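Side-chain contacts in mandalate racemase/muconate lactonizing enzyme (Unidentified, PDB 4E4U), which is of unknown specific function but probably acts on a carboxylate substrate, as do mandelate racemase/muconate lactonizing members of the enolase superfamily: residues A77-G81 and F82-P86; G96-M99 and A100-I104. All coordinates share one frame; numbering follows the deposited sequence.

Overall arrangement
Both contacts lie in the N-terminal domain and follow one another along the chain. Contact 1 (77-86) closes the end of helix 70-79 and leads toward helix 88-109, the helix that carries contact 2 (96-104). Their centres are 20 Å apart and their nearest atoms about 7 Å, so they do not touch. Helix 70-79 nevertheless links them: its end forms contact 1, while its Val70 and Leu73 pack on side chains of contact 2. Both also reach the barrel domain, at helices 263-272 and 289-301 respectively. The dimercaptobutanediol pocket, formed by Tyr132, Cys151, Glu154, Asn155 and Leu158, includes no residue of either contact.

Contact 1 of 2, residues A77-G81 and F82-P86; sequences AYSSG and FTQRP
Tyr78 lies against Gln84, Arg85 and Pro86 where helix 70-79 ends and its chain doubles back, a helix-terminating turn in the N-terminal domain of an enolase-superfamily protein. From CB, the ring is set with CG anti to the backbone N (chi1 -177°), which carries it alongside the returning loop. CD1 comes near the Arg85 carbonyl group. CD2 meets the CG methylene of Gln84, and Tyr78 CE2 lies 3.5 Å from Gln84 C. Gln84 CA stands over the ring face in a CH-pi contact, 4.2 Å from the centroid, with Arg85 N above the same ring nearer its rim. Tyr78 CE1 rests beside Pro86, whose CD is 3.9 Å away. CZ is close to Gln84 O and Arg85 CA. At the tip, Tyr78 OH lies 3.4 Å from Arg85 CA. It is hydrogen-bonded to a water at the ring edge, which donates to Gln84 O. A tyrosine thus offers a broad flat surface to the loop and a hydroxyl for the water. Phe74 and Tyr265 also meet this ring.

Gly81 takes positive backbone angles that a residue lacking a side chain adopts easily, and two bonds from Thr83 close the turn across it. Thr83 N bonds to Ser79 O, almost straight at 174°. Thr83 OG1 donates to Ser80 O over 2.7 Å, from above the carbonyl plane, and accepts from a water. The Arg85 guanidinium grips Pro86 O side-on through NE and NH2, with that oxygen near its plane, while NH2 forms a salt bridge with Glu266 of the second subunit. Gln84 sends its extended chain across the tyrosine at about a right angle. Its NE2 bonds to Thr172 O of the second subunit and, 2.9 Å away within the amide plane, to Ser79 OG, which is also bonded to Arg75 O.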
ATOM      1  N   ALA A  77      10.681 -22.210 -26.834  1.00 10.59           N
ATOM      2  CA  ALA A  77       9.313 -21.994 -27.295  1.00 10.86           C
ATOM      3  C   ALA A  77       8.760 -20.660 -26.799  1.00 10.16           C
ATOM      4  O   ALA A  77       8.152 -19.903 -27.555  1.00 11.05           O
ATOM      5  CB  ALA A  77       8.417 -23.142 -26.848  1.00 12.01           C
ATOM      6  N   TYR A  78       8.968 -20.393 -25.512  1.00  9.53           N
ATOM      7  CA  TYR A  78       8.516 -19.167 -24.867  1.00 10.09           C
ATOM      8  C   TYR A  78       9.101 -17.917 -25.522  1.00  9.93           C
ATOM      9  O   TYR A  78       8.477 -16.862 -25.519  1.00 10.72           O
ATOM     10  CB  TYR A  78       8.895 -19.233 -23.379  1.00 10.54           C
ATOM     11  CG  TYR A  78       8.441 -18.070 -22.526  1.00  9.40           C
ATOM     12  CD1 TYR A  78       7.099 -17.876 -22.236  1.00 10.17           C
ATOM     13  CD2 TYR A  78       9.361 -17.187 -21.981  1.00 10.05           C
ATOM     14  CE1 TYR A  78       6.685 -16.837 -21.438  1.00 10.04           C
ATOM     15  CE2 TYR A  78       8.956 -16.131 -21.185  1.00 10.78           C
ATOM     16  CZ  TYR A  78       7.612 -15.958 -20.918  1.00 10.05           C
ATOM     17  OH  TYR A  78       7.175 -14.919 -20.124  1.00 10.89           O
ATOM     18  N   SER A  79      10.299 -18.050 -26.084  1.00  9.72           N
ATOM     19  CA  SER A  79      11.034 -16.913 -26.638  1.00 10.02           C
ATOM     20  C   SER A  79      10.854 -16.751 -28.146  1.00  9.89           C
ATOM     21  O   SER A  79      11.268 -15.738 -28.720  1.00 10.96           O
ATOM     22  CB  SER A  79      12.522 -17.078 -26.330  1.00 10.73           C
ATOM     23  OG  SER A  79      12.726 -17.128 -24.923  1.00 10.96           O
ATOM     24  N   SER A  80      10.239 -17.755 -28.773  1.00 10.09           N
ATOM     25  CA  SER A  80      10.157 -17.885 -30.226  1.00 10.51           C
ATOM     26  C   SER A  80       9.744 -16.601 -30.944  1.00 10.62           C
ATOM     27  O   SER A  80       8.702 -16.019 -30.643  1.00 12.03           O
ATOM     28  CB  SER A  80       9.176 -19.010 -30.575  1.00 11.28           C
ATOM     29  OG  SER A  80       9.190 -19.309 -31.962  1.00 11.77           O
ATOM     30  N   GLY A  81      10.548 -16.170 -31.911  1.00 11.26           N
ATOM     31  CA  GLY A  81      10.207 -15.018 -32.726  1.00 12.15           C
ATOM     32  C   GLY A  81      10.320 -13.686 -32.011  1.00 11.23           C
ATOM     33  O   GLY A  81       9.648 -12.725 -32.381  1.00 12.61           O
ATOM     34  N   PHE A  82      11.181 -13.623 -30.994  1.00 10.99           N
ATOM     35  CA  PHE A  82      11.344 -12.426 -30.168  1.00 10.88           C
ATOM     36  C   PHE A  82      10.020 -12.105 -29.475  1.00 10.62           C
ATOM     37  O   PHE A  82       9.426 -11.044 -29.647  1.00 11.71           O
ATOM     38  CB  PHE A  82      11.890 -11.237 -30.973  1.00 11.77           C
ATOM     39  CG  PHE A  82      12.255 -10.048 -30.120  1.00 12.05           C
ATOM     40  CD1 PHE A  82      13.101 -10.199 -29.023  1.00 12.72           C
ATOM     41  CD2 PHE A  82      11.754  -8.781 -30.403  1.00 12.58           C
ATOM     42  CE1 PHE A  82      13.444  -9.108 -28.226  1.00 12.93           C
ATOM     43  CE2 PHE A  82      12.085  -7.687 -29.607  1.00 12.35           C
ATOM     44  CZ  PHE A  82      12.933  -7.848 -28.525  1.00 12.53           C
ATOM     45  N   THR A  83       9.561 -13.066 -28.687  1.00  9.90           N
ATOM     46  CA  THR A  83       8.364 -12.888 -27.882  1.00 10.43           C
ATOM     47  C   THR A  83       8.775 -12.867 -26.408  1.00 10.45           C
ATOM     48  O   THR A  83       8.985 -11.792 -25.843  1.00 10.95           O
ATOM     49  CB  THR A  83       7.284 -13.952 -28.234  1.00 11.18           C
ATOM     50  OG1 THR A  83       7.846 -15.269 -28.156  1.00 11.74           O
ATOM     51  CG2 THR A  83       6.743 -13.702 -29.655  1.00 11.85           C
ATOM     52  N   GLN A  84       8.942 -14.037 -25.800  1.00 10.80           N
ATOM     53  CA  GLN A  84       9.405 -14.113 -24.409  1.00 10.26           C
ATOM     54  C   GLN A  84       8.404 -13.463 -23.452  1.00 10.04           C
ATOM     55  O   GLN A  84       8.763 -12.874 -22.429  1.00 10.75           O
ATOM     56  CB  GLN A  84      10.822 -13.539 -24.238  1.00 11.08           C
ATOM     57  CG  GLN A  84      11.572 -14.167 -23.077  1.00 11.23           C
ATOM     58  CD  GLN A  84      13.051 -13.860 -23.118  1.00 10.66           C
ATOM     59  OE1 GLN A  84      13.482 -12.743 -22.807  1.00 12.37           O
ATOM     60  NE2 GLN A  84      13.845 -14.839 -23.537  1.00 10.81           N
ATOM     61  N   ARG A  85       7.137 -13.562 -23.834  1.00 10.25           N
ATOM     62  CA  ARG A  85       5.997 -13.415 -22.934  1.00  9.34           C
ATOM     63  C   ARG A  85       4.998 -14.460 -23.420  1.00 10.14           C
ATOM     64  O   ARG A  85       5.150 -14.977 -24.520  1.00 11.11           O
ATOM     65  CB  ARG A  85       5.424 -11.979 -22.918  1.00 10.26           C
ATOM     66  CG  ARG A  85       5.396 -11.229 -24.260  1.00 10.20           C
ATOM     67  CD  ARG A  85       4.460 -11.825 -25.333  1.00 10.30           C
ATOM     68  NE  ARG A  85       3.148 -12.184 -24.791  1.00 10.16           N
ATOM     69  CZ  ARG A  85       2.176 -11.326 -24.482  1.00 10.14           C
ATOM     70  NH1 ARG A  85       2.324 -10.025 -24.699  1.00 10.63           N
ATOM     71  NH2 ARG A  85       1.039 -11.780 -23.965  1.00 10.96           N
ATOM     72  N   PRO A  86       3.991 -14.792 -22.610  1.00 10.49           N
ATOM     73  CA  PRO A  86       3.170 -15.944 -23.007  1.00 11.00           C
ATOM     74  C   PRO A  86       2.416 -15.756 -24.325  1.00 10.99           C
ATOM     75  O   PRO A  86       1.704 -14.759 -24.485  1.00 11.58           O
ATOM     76  CB  PRO A  86       2.183 -16.080 -21.844  1.00 12.32           C
ATOM     77  CG  PRO A  86       2.930 -15.519 -20.670  1.00 12.27           C
ATOM     78  CD  PRO A  86       3.692 -14.341 -21.241  1.00 10.94           C
TER
HETATM   79  O   HOH W   1       6.355 -17.766 -27.767  1.00 12.46           O
HETATM   80  O   HOH W   2       9.267 -13.142 -19.696  1.00 11.97           O
HETATM   81  O   HOH W   3       5.189 -17.824 -25.262  1.00 12.20           O

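Contact 2 of 2, residues G96-M99 and A100-I104; sequences GLEM and ACWDI
Glu98 OE2 is held by two N-H groups: Trp102 NE1, one helical turn further on, and the backbone N of Leu290. The indole bond is weak, 2.9 Å from NE1 to OE2 but bent to 135° at the hydrogen. OE1 bonds to Leu289 N, so the buried carboxylate meets the first two amides of helix 289-301, whose N-terminal end would probably help stabilise its negative charge. A glutamate suits this place because its chain is long enough to leave its own helix and reach the indole and the start of helix 289-301 together. CG lies anti to the backbone N, and a bend at chi2 (-98°) brings the carboxylate up to the rim of the indole.

The two side chains run side by side in the same direction. Glu98 CD sits at the indole edge, in its plane, 3.3 Å from Trp102 CD1, and the carboxylate is turned 67° from the ring. The tryptophan combines this N-H with a wide apolar surface, which packs on Val70 and Leu117 of its own chain and on Leu116 of the third subunit.

Beneath them the backbone bonds join residues four apart, among them Trp102 N to Glu98 O at 2.9 Å. Ala100 and Cys101 pack on Leu28 of strand 22-30, where their small side chains probably allow a close approach. Asp103 carries its carboxylate elsewhere, OD1 to Leu366 N and OD2 to Val37 N. An alpha helix bearing an i to i+4 Glu-Trp pair, packed between strand 22-30 of the three-stranded antiparallel sheet and helix 70-79, fits the alpha+beta N-terminal (capping) domain of the enolase superfamily.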
ATOM      1  N   GLY A  96       2.315 -30.066 -24.911  1.00 10.88           N
ATOM      2  CA  GLY A  96       2.177 -31.400 -25.469  1.00 11.27           C
ATOM      3  C   GLY A  96       3.527 -32.004 -25.786  1.00 11.33           C
ATOM      4  O   GLY A  96       3.783 -33.169 -25.487  1.00 11.54           O
ATOM      5  N   LEU A  97       4.398 -31.214 -26.410  1.00 11.14           N
ATOM      6  CA  LEU A  97       5.731 -31.701 -26.749  1.00 11.21           C
ATOM      7  C   LEU A  97       6.527 -32.037 -25.491  1.00 11.34           C
ATOM      8  O   LEU A  97       7.208 -33.062 -25.433  1.00 11.90           O
ATOM      9  CB  LEU A  97       6.483 -30.672 -27.589  1.00 12.27           C
ATOM     10  CG  LEU A  97       5.894 -30.304 -28.954  1.00 13.74           C
ATOM     11  CD1 LEU A  97       6.709 -29.188 -29.594  1.00 14.96           C
ATOM     12  CD2 LEU A  97       5.829 -31.519 -29.865  1.00 14.87           C
ATOM     13  N   GLU A  98       6.427 -31.178 -24.481  1.00 10.58           N
ATOM     14  CA  GLU A  98       7.196 -31.356 -23.257  1.00 10.90           C
ATOM     15  C   GLU A  98       6.730 -32.588 -22.477  1.00 11.65           C
ATOM     16  O   GLU A  98       7.549 -33.350 -21.954  1.00 11.36           O
ATOM     17  CB  GLU A  98       7.119 -30.088 -22.402  1.00 11.49           C
ATOM     18  CG  GLU A  98       8.076 -30.055 -21.217  1.00 11.55           C
ATOM     19  CD  GLU A  98       7.406 -30.451 -19.920  1.00 12.49           C
ATOM     20  OE1 GLU A  98       6.362 -31.135 -19.991  1.00 12.84           O
ATOM     21  OE2 GLU A  98       7.915 -30.088 -18.832  1.00 12.04           O
ATOM     22  N   MET A  99       5.420 -32.806 -22.392  1.00 11.10           N
ATOM     23  CA  MET A  99       4.956 -33.956 -21.621  1.00 11.32           C
ATOM     24  C   MET A  99       5.306 -35.261 -22.341  1.00 11.60           C
ATOM     25  O   MET A  99       5.563 -36.277 -21.695  1.00 11.45           O
ATOM     26  CB  MET A  99       3.463 -33.866 -21.269  1.00 12.31           C
ATOM     27  CG  MET A  99       2.519 -34.131 -22.432  1.00 12.07           C
ATOM     28  SD  MET A  99       0.772 -34.082 -21.959  1.00 12.49           S
ATOM     29  CE  MET A  99       0.540 -32.335 -21.625  1.00 12.83           C
ATOM     30  N   ALA A 100       5.348 -35.225 -23.676  1.00 11.61           N
ATOM     31  CA  ALA A 100       5.816 -36.373 -24.457  1.00 12.05           C
ATOM     32  C   ALA A 100       7.294 -36.633 -24.166  1.00 11.72           C
ATOM     33  O   ALA A 100       7.720 -37.780 -24.077  1.00 12.52           O
ATOM     34  CB  ALA A 100       5.584 -36.158 -25.941  1.00 13.00           C
ATOM     35  N   CYS A 101       8.069 -35.566 -23.995  1.00 11.61           N
ATOM     36  CA  CYS A 101       9.458 -35.715 -23.561  1.00 11.74           C
ATOM     37  C   CYS A 101       9.541 -36.377 -22.187  1.00 11.76           C
ATOM     38  O   CYS A 101      10.361 -37.269 -21.988  1.00 12.25           O
ATOM     39  CB  CYS A 101      10.199 -34.369 -23.561  1.00 12.08           C
ATOM     40  SG  CYS A 101      10.540 -33.727 -25.215  1.00 13.84           S
ATOM     41  N   TRP A 102       8.696 -35.961 -21.244  1.00 11.79           N
ATOM     42  CA  TRP A 102       8.675 -36.613 -19.931  1.00 11.39           C
ATOM     43  C   TRP A 102       8.304 -38.092 -20.022  1.00 11.86           C
ATOM     44  O   TRP A 102       8.852 -38.920 -19.292  1.00 12.54           O
ATOM     45  CB  TRP A 102       7.752 -35.883 -18.947  1.00 11.30           C
ATOM     46  CG  TRP A 102       8.413 -34.690 -18.310  1.00 11.51           C
ATOM     47  CD1 TRP A 102       8.187 -33.377 -18.596  1.00 11.72           C
ATOM     48  CD2 TRP A 102       9.435 -34.718 -17.310  1.00 11.68           C
ATOM     49  NE1 TRP A 102       8.992 -32.577 -17.815  1.00 12.02           N
ATOM     50  CE2 TRP A 102       9.775 -33.377 -17.013  1.00 12.21           C
ATOM     51  CE3 TRP A 102      10.095 -35.736 -16.610  1.00 12.45           C
ATOM     52  CZ2 TRP A 102      10.737 -33.038 -16.061  1.00 13.17           C
ATOM     53  CZ3 TRP A 102      11.052 -35.402 -15.669  1.00 14.07           C
ATOM     54  CH2 TRP A 102      11.363 -34.065 -15.403  1.00 14.25           C
ATOM     55  N   ASP A 103       7.364 -38.420 -20.903  1.00 12.19           N
ATOM     56  CA  ASP A 103       6.991 -39.809 -21.146  1.00 12.25           C
ATOM     57  C   ASP A 103       8.251 -40.604 -21.517  1.00 12.16           C
ATOM     58  O   ASP A 103       8.499 -41.688 -20.974  1.00 13.35           O
ATOM     59  CB  ASP A 103       5.949 -39.858 -22.271  1.00 13.38           C
ATOM     60  CG  ASP A 103       5.178 -41.166 -22.321  1.00 13.94           C
ATOM     61  OD1 ASP A 103       5.095 -41.893 -21.302  1.00 14.35           O
ATOM     62  OD2 ASP A 103       4.629 -41.466 -23.402  1.00 14.72           O
ATOM     63  N   ILE A 104       9.047 -40.056 -22.432  1.00 12.34           N
ATOM     64  CA  ILE A 104      10.320 -40.658 -22.833  1.00 12.51           C
ATOM     65  C   ILE A 104      11.356 -40.716 -21.699  1.00 12.84           C
ATOM     66  O   ILE A 104      12.000 -41.745 -21.496  1.00 14.13           O
ATOM     67  CB  ILE A 104      10.885 -39.928 -24.075  1.00 13.67           C
ATOM     68  CG1 ILE A 104      10.035 -40.274 -25.296  1.00 14.87           C
ATOM     69  CG2 ILE A 104      12.350 -40.277 -24.311  1.00 13.90           C
ATOM     70  CD1 ILE A 104      10.191 -39.299 -26.428  1.00 15.25           C
TER